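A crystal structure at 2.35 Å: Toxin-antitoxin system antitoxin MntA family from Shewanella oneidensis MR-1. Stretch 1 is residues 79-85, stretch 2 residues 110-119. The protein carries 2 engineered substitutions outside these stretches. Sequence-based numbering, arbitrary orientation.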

# COMPACT_ATOMS: atom_id res chain seq x y z
N SER E 79 -17.12 -11.28 13.07
CA SER E 79 -16.86 -12.71 13.11
C SER E 79 -16.89 -13.21 14.55
O SER E 79 -16.80 -12.45 15.52
CB SER E 79 -15.50 -13.01 12.48
OG SER E 79 -14.48 -12.83 13.44
N THR E 80 -17.02 -14.53 14.70
CA THR E 80 -17.01 -15.13 16.03
C THR E 80 -15.63 -15.02 16.68
O THR E 80 -15.52 -14.79 17.89
CB THR E 80 -17.47 -16.58 15.96
OG1 THR E 80 -18.78 -16.62 15.40
CG2 THR E 80 -17.53 -17.18 17.36
N VAL E 81 -14.58 -15.21 15.88
CA VAL E 81 -13.21 -14.99 16.36
C VAL E 81 -13.06 -13.59 16.93
O VAL E 81 -12.56 -13.39 18.05
CB VAL E 81 -12.21 -15.24 15.22
CG1 VAL E 81 -10.85 -14.63 15.56
CG2 VAL E 81 -12.08 -16.73 14.95
N LEU E 82 -13.50 -12.58 16.17
CA LEU E 82 -13.34 -11.20 16.61
C LEU E 82 -14.19 -10.90 17.85
O LEU E 82 -13.73 -10.23 18.78
CB LEU E 82 -13.67 -10.23 15.48
CG LEU E 82 -13.43 -8.74 15.78
CD1 LEU E 82 -12.06 -8.52 16.41
CD2 LEU E 82 -13.56 -7.94 14.50
N CYS E 83 -15.43 -11.40 17.88
CA CYS E 83 -16.24 -11.21 19.08
C CYS E 83 -15.58 -11.83 20.30
O CYS E 83 -15.64 -11.26 21.40
CB CYS E 83 -17.64 -11.79 18.87
SG CYS E 83 -18.70 -10.80 17.79
N GLN E 84 -14.94 -12.98 20.13
CA GLN E 84 -14.24 -13.61 21.25
C GLN E 84 -13.09 -12.74 21.74
O GLN E 84 -12.87 -12.61 22.95
CB GLN E 84 -13.74 -15.00 20.85
CG GLN E 84 -12.83 -15.68 21.86
CD GLN E 84 -13.58 -16.39 22.98
OE1 GLN E 84 -14.81 -16.29 23.08
NE2 GLN E 84 -12.85 -17.12 23.81
N GLN E 85 -12.34 -12.14 20.81
CA GLN E 85 -11.23 -11.27 21.22
C GLN E 85 -11.73 -10.08 22.03
O GLN E 85 -11.18 -9.75 23.09
CB GLN E 85 -10.44 -10.80 20.00
CG GLN E 85 -9.24 -9.92 20.39
CD GLN E 85 -8.55 -9.26 19.20
OE1 GLN E 85 -8.80 -9.60 18.04
NE2 GLN E 85 -7.69 -8.30 19.49
N MET E 110 -20.58 -19.68 21.17
CA MET E 110 -20.35 -19.79 19.73
C MET E 110 -18.88 -20.06 19.42
O MET E 110 -18.57 -20.80 18.49
CB MET E 110 -20.81 -18.51 19.02
CG MET E 110 -22.31 -18.31 19.03
SD MET E 110 -22.83 -16.84 18.12
CE MET E 110 -22.51 -17.35 16.43
N TYR E 111 -17.97 -19.45 20.19
CA TYR E 111 -16.56 -19.67 19.92
C TYR E 111 -16.14 -21.08 20.29
O TYR E 111 -15.33 -21.70 19.58
CB TYR E 111 -15.71 -18.64 20.68
CG TYR E 111 -14.24 -18.74 20.35
CD1 TYR E 111 -13.37 -19.48 21.14
CD2 TYR E 111 -13.72 -18.12 19.21
CE1 TYR E 111 -12.03 -19.58 20.84
CE2 TYR E 111 -12.38 -18.22 18.90
CZ TYR E 111 -11.54 -18.95 19.72
OH TYR E 111 -10.20 -19.06 19.41
N GLN E 112 -16.68 -21.62 21.38
CA GLN E 112 -16.35 -22.99 21.76
C GLN E 112 -16.84 -23.99 20.71
O GLN E 112 -16.12 -24.93 20.36
CB GLN E 112 -16.93 -23.30 23.13
CG GLN E 112 -16.16 -22.62 24.26
CD GLN E 112 -16.80 -22.79 25.61
OE1 GLN E 112 -17.91 -23.31 25.73
NE2 GLN E 112 -16.11 -22.34 26.65
N HIS E 113 -18.05 -23.78 20.18
CA HIS E 113 -18.54 -24.65 19.12
C HIS E 113 -17.73 -24.48 17.84
O HIS E 113 -17.53 -25.46 17.10
CB HIS E 113 -20.02 -24.38 18.83
CG HIS E 113 -20.95 -25.01 19.82
ND1 HIS E 113 -21.54 -24.30 20.84
CD2 HIS E 113 -21.39 -26.29 19.94
CE1 HIS E 113 -22.31 -25.12 21.55
NE2 HIS E 113 -22.23 -26.33 21.02
N LEU E 114 -17.26 -23.27 17.56
CA LEU E 114 -16.42 -23.06 16.38
C LEU E 114 -15.09 -23.78 16.52
O LEU E 114 -14.59 -24.39 15.56
CB LEU E 114 -16.20 -21.57 16.13
CG LEU E 114 -15.24 -21.31 14.97
CD1 LEU E 114 -15.83 -21.81 13.65
CD2 LEU E 114 -14.82 -19.84 14.89
N GLN E 115 -14.49 -23.74 17.72
CA GLN E 115 -13.20 -24.40 17.94
C GLN E 115 -13.29 -25.90 17.71
O GLN E 115 -12.40 -26.49 17.09
CB GLN E 115 -12.70 -24.11 19.35
CG GLN E 115 -12.15 -22.71 19.52
CD GLN E 115 -10.89 -22.47 18.71
OE1 GLN E 115 -10.93 -22.37 17.48
NE2 GLN E 115 -9.76 -22.39 19.40
N ALA E 116 -14.36 -26.53 18.20
CA ALA E 116 -14.55 -27.95 17.91
C ALA E 116 -14.71 -28.18 16.41
O ALA E 116 -14.14 -29.13 15.86
CB ALA E 116 -15.77 -28.49 18.68
N GLU E 117 -15.46 -27.31 15.73
CA GLU E 117 -15.72 -27.50 14.30
C GLU E 117 -14.44 -27.38 13.47
O GLU E 117 -14.27 -28.10 12.48
CB GLU E 117 -16.74 -26.47 13.81
CG GLU E 117 -18.17 -26.72 14.25
CD GLU E 117 -19.07 -25.52 13.98
OE1 GLU E 117 -18.57 -24.52 13.43
OE2 GLU E 117 -20.27 -25.59 14.32
N ARG E 118 -13.55 -26.47 13.84
CA ARG E 118 -12.43 -26.10 12.97
C ARG E 118 -11.08 -26.52 13.52
O ARG E 118 -10.05 -26.13 12.95
CB ARG E 118 -12.44 -24.59 12.73
CG ARG E 118 -12.00 -23.81 13.95
CD ARG E 118 -11.96 -22.33 13.70
NE ARG E 118 -11.34 -21.64 14.82
CZ ARG E 118 -10.80 -20.43 14.73
NH1 ARG E 118 -10.79 -19.78 13.57
NH2 ARG E 118 -10.25 -19.87 15.81
N GLN E 119 -11.04 -27.30 14.60
CA GLN E 119 -9.76 -27.68 15.20
C GLN E 119 -8.88 -28.41 14.19
O GLN E 119 -7.66 -28.23 14.18
CB GLN E 119 -9.99 -28.53 16.45
CG GLN E 119 -8.72 -28.88 17.21
CD GLN E 119 -8.04 -27.66 17.83
OE1 GLN E 119 -8.70 -26.74 18.31
NE2 GLN E 119 -6.71 -27.65 17.81

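Contact between the start of helix 80-85 and residues 110-119 of a longer helix in the same chain. The two axes approach to 9.7 Å and their N-to-C directions make an angle of 131°, so the helices run in roughly opposed directions but cross steeply. Within these stretches, three residues of the first helix touch four of the second. The contact buries 331 Å², counting both surfaces, and no hydrogen bond crosses it; packing of side chains, mostly through carbon atoms, accounts for the contact.

S79 stays out of reach of the second helix but sets up the start of the first. As the N-cap residue, it accepts a hydrogen bond at OG from the backbone N of L82 (2.9 Å, angle 166°), satisfying an amide that has no carbonyl one turn earlier in the helix to bond to.

T80 lies where the backbones come nearest, its CA 6.0 Å from the CA of Y111. Its CB points toward the second helix, and with chi1 in the m well the methyl CG2 is set against the opposing backbone, 3.8 Å from M110 C and 3.7 Å from Y111 N. The same methyl packs against the M110 side chain, with T80 CG2 3.9 Å from M110 CB, while T80 CB lies 4.3 Å from L114 CD2. T80 O is taken up within its own helix by the backbone N of Q84 (2.9 Å).

V81 points sideways, yet it reaches three residues spaced along one side of the second helix. Its CA sits at the edge of the Y111 ring, near the ring plane and 4.2 Å from Y111 CE2; V81 CG2 is also 4.2 Å from that Y111 CE2 atom. CG2 further meets L114 CD2 at 4.1 Å, an apolar contact, and approaches R118 NH1 to 3.6 Å. R118 is steadied from its own helix: its NE donates to Q115 OE1 (2.8 Å), and its NH2 donates to the same Q115 OE1 (3.1 Å), so one acceptor receives two bonds from the guanidinium. NH1 and NH2 also bond elsewhere in the structure.

L82 points away from the second helix, and C83, directed sideways, makes no contact with it. One turn on from T80, Q84 again points toward the partner. Its side chain, with chi1 t and chi2 p, lies over one face of the Y111 ring: Q84 CG stands 3.7 Å from the ring centroid, only 11° off the ring normal, a CH-pi contact with the methylene almost directly above the ring. Q84 OE1 comes to 3.5 Å from Y111 CB. Y111 is thus covered on a face by Q84 and flanked at its edge by V81, and it gives up 82 Å² to the first helix, the largest share of any residue here; its OH is hydrogen-bonded elsewhere in the structure.

Q85, the last residue of the stretch, makes no contact: its CA-to-CB bond points sideways and the end of its side chain leads away.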